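Local atomic coordinates of nitrate transport protein nrtA (Synechocystis sp., PDB entry 2G29), a protein that binds nitrate as the periplasmic substrate-binding subunit of the cyanobacterial NrtABCD ABC transporter, which takes up nitrate and probably nitrite. Residues T96-T108 against L348-N362. Numbering follows the deposited sequence.
Sequences TPMPYLITMGTVT and LPASTDTKAIVDKVN
Tyr-100 is the bump that helix 97-104 pushes into a hollow on helix 354-361, lined by Ile-357, Val-358 and Val-361. The two axes cross at 100°, 10.8 Å apart, a distance that a long flat ring can span. Val-361 is branched at CB: with CG1 anti to its backbone N (chi1 173°), that methyl lies over one ring face, a CH-pi contact 3.9 Å from the centroid of the Tyr-100 ring. Ile-357 O sits at the ring edge, while the hydroxyl runs on past Val-358, OH to CG2 3.5 Å, to a hydrogen bond with Asp-335. A leucine at Tyr-100 would probably leave a gap against Val-361 and rob Asp-335 of its hydroxyl partner. A turn further on, the flexible thioether of Met-104 bends at chi3 (80°) and lies across Leu-348, SD to CD2 3.9 Å, while its CE meets the methyl of Thr-352 tip to tip. Leu-101 CD2 reaches the same Leu-348 methyl. No hydrogen bond joins the two segments. In this two-domain C-clamp protein, helix 97-104 follows strand 91-95 of the mixed sheet that also holds strand 115-120, on which it packs; helix 354-361, from late in the chain, crosses it and rests on helix 332-344.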
ATOM      1  N   THR A  96       3.005  -3.083   2.594  1.00  9.53           N
ATOM      2  CA  THR A  96       4.416  -3.372   2.897  1.00  9.62           C
ATOM      3  C   THR A  96       4.711  -3.958   4.303  1.00  9.60           C
ATOM      4  O   THR A  96       5.513  -4.862   4.413  1.00 10.15           O
ATOM      5  CB  THR A  96       5.331  -2.125   2.625  1.00 10.22           C
ATOM      6  OG1 THR A  96       5.416  -1.937   1.212  1.00 11.42           O
ATOM      7  CG2 THR A  96       6.742  -2.291   3.197  1.00 11.15           C
ATOM      8  N   PRO A  97       4.059  -3.468   5.374  1.00  9.71           N
ATOM      9  CA  PRO A  97       4.390  -4.069   6.680  1.00  9.60           C
ATOM     10  C   PRO A  97       3.967  -5.504   6.819  1.00  9.12           C
ATOM     11  O   PRO A  97       4.585  -6.234   7.578  1.00 10.11           O
ATOM     12  CB  PRO A  97       3.664  -3.192   7.720  1.00 11.07           C
ATOM     13  CG  PRO A  97       2.797  -2.278   6.926  1.00 18.56           C
ATOM     14  CD  PRO A  97       3.242  -2.251   5.511  1.00 11.22           C
ATOM     15  N   MET A  98       2.970  -5.930   6.058  1.00  9.77           N
ATOM     16  CA  MET A  98       2.478  -7.296   6.265  1.00  9.77           C
ATOM     17  C   MET A  98       3.450  -8.459   6.097  1.00  9.69           C
ATOM     18  O   MET A  98       3.429  -9.383   6.911  1.00 10.04           O
ATOM     19  CB  MET A  98       1.151  -7.537   5.518  1.00  9.03           C
ATOM     20  CG  MET A  98      -0.009  -6.757   6.166  1.00  9.84           C
ATOM     21  SD  MET A  98      -1.530  -6.817   5.141  1.00 10.77           S
ATOM     22  CE  MET A  98      -1.967  -8.568   5.374  1.00 11.19           C
ATOM     23  N   PRO A  99       4.303  -8.456   5.069  1.00  9.37           N
ATOM     24  CA  PRO A  99       5.224  -9.593   4.968  1.00 10.63           C
ATOM     25  C   PRO A  99       6.103  -9.684   6.221  1.00  9.65           C
ATOM     26  O   PRO A  99       6.483 -10.794   6.641  1.00 10.38           O
ATOM     27  CB  PRO A  99       6.027  -9.270   3.704  1.00 10.52           C
ATOM     28  CG  PRO A  99       4.977  -8.624   2.845  1.00 11.08           C
ATOM     29  CD  PRO A  99       4.245  -7.703   3.804  1.00  9.49           C
ATOM     30  N   TYR A 100       6.398  -8.543   6.858  1.00  9.51           N
ATOM     31  CA  TYR A 100       7.200  -8.519   8.067  1.00  9.61           C
ATOM     32  C   TYR A 100       6.398  -9.051   9.262  1.00  9.67           C
ATOM     33  O   TYR A 100       6.883  -9.889  10.015  1.00 11.54           O
ATOM     34  CB  TYR A 100       7.663  -7.086   8.357  1.00  9.87           C
ATOM     35  CG  TYR A 100       8.766  -6.681   7.418  1.00  9.88           C
ATOM     36  CD1 TYR A 100       8.508  -5.934   6.259  1.00 10.60           C
ATOM     37  CD2 TYR A 100      10.067  -7.129   7.647  1.00  9.74           C
ATOM     38  CE1 TYR A 100       9.520  -5.654   5.363  1.00  9.67           C
ATOM     39  CE2 TYR A 100      11.091  -6.866   6.755  1.00 10.03           C
ATOM     40  CZ  TYR A 100      10.810  -6.130   5.619  1.00 10.43           C
ATOM     41  OH  TYR A 100      11.833  -5.904   4.740  1.00 10.49           O
ATOM     42  N   LEU A 101       5.176  -8.563   9.436  1.00 11.09           N
ATOM     43  CA  LEU A 101       4.363  -9.007  10.571  1.00 10.66           C
ATOM     44  C   LEU A 101       4.016 -10.501  10.471  1.00 10.48           C
ATOM     45  O   LEU A 101       3.876 -11.191  11.468  1.00 10.95           O
ATOM     46  CB  LEU A 101       3.109  -8.155  10.652  1.00 12.55           C
ATOM     47  CG  LEU A 101       3.375  -6.643  10.829  1.00 13.68           C
ATOM     48  CD1 LEU A 101       2.108  -5.881  10.540  1.00 15.02           C
ATOM     49  CD2 LEU A 101       3.866  -6.317  12.246  1.00 16.28           C
ATOM     50  N   ILE A 102       3.868 -10.998   9.253  1.00 10.31           N
ATOM     51  CA  ILE A 102       3.561 -12.408   9.049  1.00  9.87           C
ATOM     52  C   ILE A 102       4.828 -13.271   9.257  1.00 10.90           C
ATOM     53  O   ILE A 102       4.770 -14.350   9.863  1.00 10.07           O
ATOM     54  CB  ILE A 102       2.964 -12.644   7.639  1.00 10.12           C
ATOM     55  CG1 ILE A 102       1.602 -11.951   7.560  1.00 10.96           C
ATOM     56  CG2 ILE A 102       2.837 -14.142   7.376  1.00 10.49           C
ATOM     57  CD1 ILE A 102       1.022 -11.894   6.115  1.00 11.35           C
ATOM     58  N   THR A 103       5.971 -12.824   8.754  1.00 10.31           N
ATOM     59  CA  THR A 103       7.229 -13.570   8.935  1.00 11.19           C
ATOM     60  C   THR A 103       7.565 -13.621  10.427  1.00 12.16           C
ATOM     61  O   THR A 103       7.931 -14.676  10.968  1.00 11.63           O
ATOM     62  CB  THR A 103       8.396 -12.861   8.233  1.00 11.52           C
ATOM     63  OG1 THR A 103       8.206 -12.913   6.802  1.00 11.55           O
ATOM     64  CG2 THR A 103       9.699 -13.491   8.602  1.00 12.29           C
ATOM     65  N   MET A 104       7.447 -12.474  11.094  1.00 10.93           N
ATOM     66  CA  MET A 104       7.797 -12.428  12.532  1.00 11.82           C
ATOM     67  C   MET A 104       6.783 -13.205  13.336  1.00 12.77           C
ATOM     68  O   MET A 104       7.174 -13.918  14.283  1.00 12.41           O
ATOM     69  CB  MET A 104       7.864 -10.980  13.011  1.00 12.55           C
ATOM     70  CG  MET A 104       8.974 -10.239  12.324  1.00 13.31           C
ATOM     71  SD  MET A 104       9.075  -8.431  12.686  1.00 14.63           S
ATOM     72  CE  MET A 104       9.894  -8.535  14.292  1.00 17.03           C
ATOM     73  N   GLY A 105       5.502 -13.055  12.976  1.00 12.24           N
ATOM     74  CA  GLY A 105       4.455 -13.826  13.620  1.00 12.31           C
ATOM     75  C   GLY A 105       3.416 -13.036  14.390  1.00 12.06           C
ATOM     76  O   GLY A 105       2.404 -13.603  14.804  1.00 12.99           O
ATOM     77  N   THR A 106       3.633 -11.740  14.570  1.00 13.35           N
ATOM     78  CA  THR A 106       2.716 -10.945  15.377  1.00 15.42           C
ATOM     79  C   THR A 106       1.255 -10.993  14.970  1.00 14.71           C
ATOM     80  O   THR A 106       0.398 -10.926  15.837  1.00 16.09           O
ATOM     81  CB  THR A 106       3.173  -9.486  15.410  1.00 19.68           C
ATOM     82  OG1 THR A 106       2.265  -8.673  16.161  1.00 27.96           O
ATOM     83  CG2 THR A 106       3.259  -8.972  14.088  1.00 17.07           C
ATOM     84  N   VAL A 107       0.970 -11.120  13.667  1.00 13.17           N
ATOM     85  CA  VAL A 107      -0.407 -11.136  13.188  1.00 13.81           C
ATOM     86  C   VAL A 107      -0.828 -12.519  12.747  1.00 13.76           C
ATOM     87  O   VAL A 107      -1.733 -12.664  11.925  1.00 14.68           O
ATOM     88  CB  VAL A 107      -0.603 -10.175  12.000  1.00 12.00           C
ATOM     89  CG1 VAL A 107      -0.336  -8.740  12.427  1.00 20.00           C
ATOM     90  CG2 VAL A 107       0.300 -10.570  10.841  1.00 13.59           C
ATOM     91  N   THR A 108      -0.216 -13.546  13.326  1.00 14.18           N
ATOM     92  CA  THR A 108      -0.540 -14.912  12.932  1.00 14.58           C
ATOM     93  C   THR A 108      -1.038 -15.829  14.018  1.00 19.09           C
ATOM     94  O   THR A 108      -1.373 -16.983  13.731  1.00 20.78           O
ATOM     95  CB  THR A 108       0.684 -15.641  12.373  1.00 14.63           C
ATOM     96  OG1 THR A 108       1.702 -15.710  13.378  1.00 20.00           O
ATOM     97  CG2 THR A 108       1.236 -14.902  11.163  1.00  7.82           C
ATOM     98  N   LEU A 348       5.406  -3.680  17.396  1.00 12.11           N
ATOM     99  CA  LEU A 348       6.606  -4.511  17.420  1.00 12.81           C
ATOM    100  C   LEU A 348       7.435  -4.112  18.644  1.00 13.30           C
ATOM    101  O   LEU A 348       7.421  -2.961  19.068  1.00 12.97           O
ATOM    102  CB  LEU A 348       7.466  -4.326  16.162  1.00 14.92           C
ATOM    103  CG  LEU A 348       6.902  -4.892  14.845  1.00 14.42           C
ATOM    104  CD1 LEU A 348       7.907  -4.581  13.751  1.00 16.82           C
ATOM    105  CD2 LEU A 348       6.676  -6.416  14.948  1.00 18.00           C
ATOM    106  N   PRO A 349       8.219  -5.052  19.188  1.00 12.14           N
ATOM    107  CA  PRO A 349       9.042  -4.741  20.362  1.00 13.36           C
ATOM    108  C   PRO A 349      10.038  -3.616  20.074  1.00 13.74           C
ATOM    109  O   PRO A 349      10.639  -3.568  18.993  1.00 13.92           O
ATOM    110  CB  PRO A 349       9.755  -6.076  20.655  1.00 14.26           C
ATOM    111  CG  PRO A 349       8.880  -7.119  20.032  1.00 13.01           C
ATOM    112  CD  PRO A 349       8.364  -6.457  18.766  1.00 12.23           C
ATOM    113  N   ALA A 350      10.257  -2.738  21.049  1.00 14.72           N
ATOM    114  CA  ALA A 350      11.203  -1.654  20.893  1.00 17.72           C
ATOM    115  C   ALA A 350      12.603  -2.229  20.676  1.00 20.34           C
ATOM    116  O   ALA A 350      12.915  -3.345  21.100  1.00 19.54           O
ATOM    117  CB  ALA A 350      11.181  -0.772  22.143  1.00 19.00           C
ATOM    118  N   SER A 351      13.472  -1.494  20.018  1.00 22.68           N
ATOM    119  CA  SER A 351      14.802  -2.077  19.805  1.00 27.02           C
ATOM    120  C   SER A 351      14.859  -3.281  18.810  1.00 26.53           C
ATOM    121  O   SER A 351      15.968  -3.607  18.369  1.00 29.19           O
ATOM    122  CB  SER A 351      15.426  -2.479  21.160  1.00 30.09           C
ATOM    123  OG  SER A 351      15.412  -1.410  22.126  1.00 34.58           O
ATOM    124  N   THR A 352      13.734  -3.961  18.493  1.00 22.51           N
ATOM    125  CA  THR A 352      13.731  -5.015  17.449  1.00 18.54           C
ATOM    126  C   THR A 352      14.859  -4.638  16.503  1.00 17.17           C
ATOM    127  O   THR A 352      15.031  -3.463  16.234  1.00 17.81           O
ATOM    128  CB  THR A 352      12.393  -4.940  16.598  1.00 15.91           C
ATOM    129  OG1 THR A 352      11.328  -5.623  17.280  1.00 14.98           O
ATOM    130  CG2 THR A 352      12.573  -5.515  15.161  1.00 13.86           C
ATOM    131  N   ASP A 353      15.635  -5.601  16.008  1.00 15.29           N
ATOM    132  CA  ASP A 353      16.728  -5.298  15.080  1.00 15.56           C
ATOM    133  C   ASP A 353      16.074  -5.155  13.699  1.00 15.57           C
ATOM    134  O   ASP A 353      15.988  -6.132  12.931  1.00 15.16           O
ATOM    135  CB  ASP A 353      17.730  -6.454  15.085  1.00 17.42           C
ATOM    136  CG  ASP A 353      18.989  -6.129  14.359  1.00 17.64           C
ATOM    137  OD1 ASP A 353      18.981  -5.234  13.460  1.00 16.83           O
ATOM    138  OD2 ASP A 353      20.006  -6.786  14.659  1.00 17.27           O
ATOM    139  N   THR A 354      15.620  -3.948  13.371  1.00 14.98           N
ATOM    140  CA  THR A 354      14.926  -3.740  12.101  1.00 14.70           C
ATOM    141  C   THR A 354      15.806  -3.964  10.867  1.00 14.68           C
ATOM    142  O   THR A 354      15.331  -4.518   9.868  1.00 14.41           O
ATOM    143  CB  THR A 354      14.278  -2.329  12.024  1.00 16.35           C
ATOM    144  OG1 THR A 354      15.284  -1.327  12.251  1.00 17.53           O
ATOM    145  CG2 THR A 354      13.188  -2.185  13.085  1.00 16.50           C
ATOM    146  N   LYS A 355      17.069  -3.541  10.912  1.00 13.97           N
ATOM    147  CA  LYS A 355      17.953  -3.735   9.762  1.00 13.84           C
ATOM    148  C   LYS A 355      18.102  -5.225   9.480  1.00 14.77           C
ATOM    149  O   LYS A 355      18.069  -5.673   8.302  1.00 13.28           O
ATOM    150  CB  LYS A 355      19.331  -3.137  10.051  1.00 18.03           C
ATOM    151  CG  LYS A 355      19.229  -1.770  10.717  1.00 25.63           C
ATOM    152  CD  LYS A 355      20.577  -1.215  11.153  1.00 29.43           C
ATOM    153  CE  LYS A 355      21.087  -1.861  12.446  1.00 30.46           C
ATOM    154  NZ  LYS A 355      22.521  -1.555  12.669  1.00 34.14           N
ATOM    155  N   ALA A 356      18.211  -6.007  10.547  1.00 12.92           N
ATOM    156  CA  ALA A 356      18.406  -7.442  10.368  1.00 11.82           C
ATOM    157  C   ALA A 356      17.242  -8.149   9.694  1.00 11.68           C
ATOM    158  O   ALA A 356      17.464  -8.951   8.784  1.00 11.84           O
ATOM    159  CB  ALA A 356      18.722  -8.120  11.709  1.00 13.67           C
ATOM    160  N   ILE A 357      16.009  -7.893  10.134  1.00 11.31           N
ATOM    161  CA  ILE A 357      14.884  -8.583   9.521  1.00 11.05           C
ATOM    162  C   ILE A 357      14.652  -8.054   8.114  1.00 11.88           C
ATOM    163  O   ILE A 357      14.236  -8.803   7.233  1.00 12.12           O
ATOM    164  CB  ILE A 357      13.590  -8.533  10.413  1.00 12.88           C
ATOM    165  CG1 ILE A 357      12.486  -9.361   9.748  1.00 13.24           C
ATOM    166  CG2 ILE A 357      13.125  -7.110  10.669  1.00 12.57           C
ATOM    167  CD1 ILE A 357      12.793 -10.873   9.646  1.00 15.71           C
ATOM    168  N   VAL A 358      14.929  -6.784   7.869  1.00 11.08           N
ATOM    169  CA  VAL A 358      14.779  -6.273   6.501  1.00 11.43           C
ATOM    170  C   VAL A 358      15.788  -6.980   5.589  1.00 11.21           C
ATOM    171  O   VAL A 358      15.457  -7.291   4.432  1.00 11.63           O
ATOM    172  CB  VAL A 358      14.946  -4.736   6.494  1.00 12.18           C
ATOM    173  CG1 VAL A 358      15.082  -4.169   5.061  1.00 12.32           C
ATOM    174  CG2 VAL A 358      13.743  -4.130   7.141  1.00 12.83           C
ATOM    175  N   ASP A 359      16.995  -7.288   6.073  1.00 11.25           N
ATOM    176  CA  ASP A 359      17.954  -7.962   5.204  1.00 12.32           C
ATOM    177  C   ASP A 359      17.522  -9.394   4.860  1.00 13.26           C
ATOM    178  O   ASP A 359      18.032  -9.971   3.872  1.00 15.29           O
ATOM    179  CB  ASP A 359      19.364  -7.957   5.829  1.00 13.70           C
ATOM    180  CG  ASP A 359      20.066  -6.622   5.691  1.00 15.11           C
ATOM    181  OD1 ASP A 359      19.690  -5.831   4.816  1.00 15.93           O
ATOM    182  OD2 ASP A 359      21.031  -6.370   6.457  1.00 17.53           O
ATOM    183  N   LYS A 360      16.605  -9.970   5.640  1.00 12.44           N
ATOM    184  CA  LYS A 360      16.111 -11.316   5.364  1.00 12.88           C
ATOM    185  C   LYS A 360      14.861 -11.298   4.476  1.00 13.76           C
ATOM    186  O   LYS A 360      14.756 -12.102   3.536  1.00 16.38           O
ATOM    187  CB  LYS A 360      15.795 -12.073   6.667  1.00 15.30           C
ATOM    188  CG  LYS A 360      15.197 -13.482   6.436  1.00 15.11           C
ATOM    189  CD  LYS A 360      15.128 -14.262   7.731  1.00 19.50           C
ATOM    190  CE  LYS A 360      14.323 -15.554   7.605  1.00 17.96           C
ATOM    191  NZ  LYS A 360      12.852 -15.267   7.794  1.00 21.95           N
ATOM    192  N   VAL A 361      13.919 -10.393   4.736  1.00 11.36           N
ATOM    193  CA  VAL A 361      12.678 -10.320   3.969  1.00 10.33           C
ATOM    194  C   VAL A 361      12.747  -9.571   2.638  1.00 10.81           C
ATOM    195  O   VAL A 361      12.142  -9.991   1.654  1.00 10.77           O
ATOM    196  CB  VAL A 361      11.592  -9.688   4.871  1.00 10.19           C
ATOM    197  CG1 VAL A 361      10.285  -9.401   4.102  1.00 10.68           C
ATOM    198  CG2 VAL A 361      11.329 -10.618   6.055  1.00 10.63           C
ATOM    199  N   ASN A 362      13.469  -8.462   2.627  1.00 10.64           N
ATOM    200  CA  ASN A 362      13.577  -7.646   1.427  1.00  9.81           C
ATOM    201  C   ASN A 362      14.498  -8.307   0.408  1.00 10.19           C
ATOM    202  O   ASN A 362      15.647  -8.607   0.713  1.00 11.34           O
ATOM    203  CB  ASN A 362      14.082  -6.235   1.809  1.00  9.97           C
ATOM    204  CG  ASN A 362      14.203  -5.324   0.613  1.00 11.23           C
ATOM    205  OD1 ASN A 362      15.052  -5.547  -0.269  1.00 10.77           O
ATOM    206  ND2 ASN A 362      13.354  -4.293   0.561  1.00 10.56           N
TER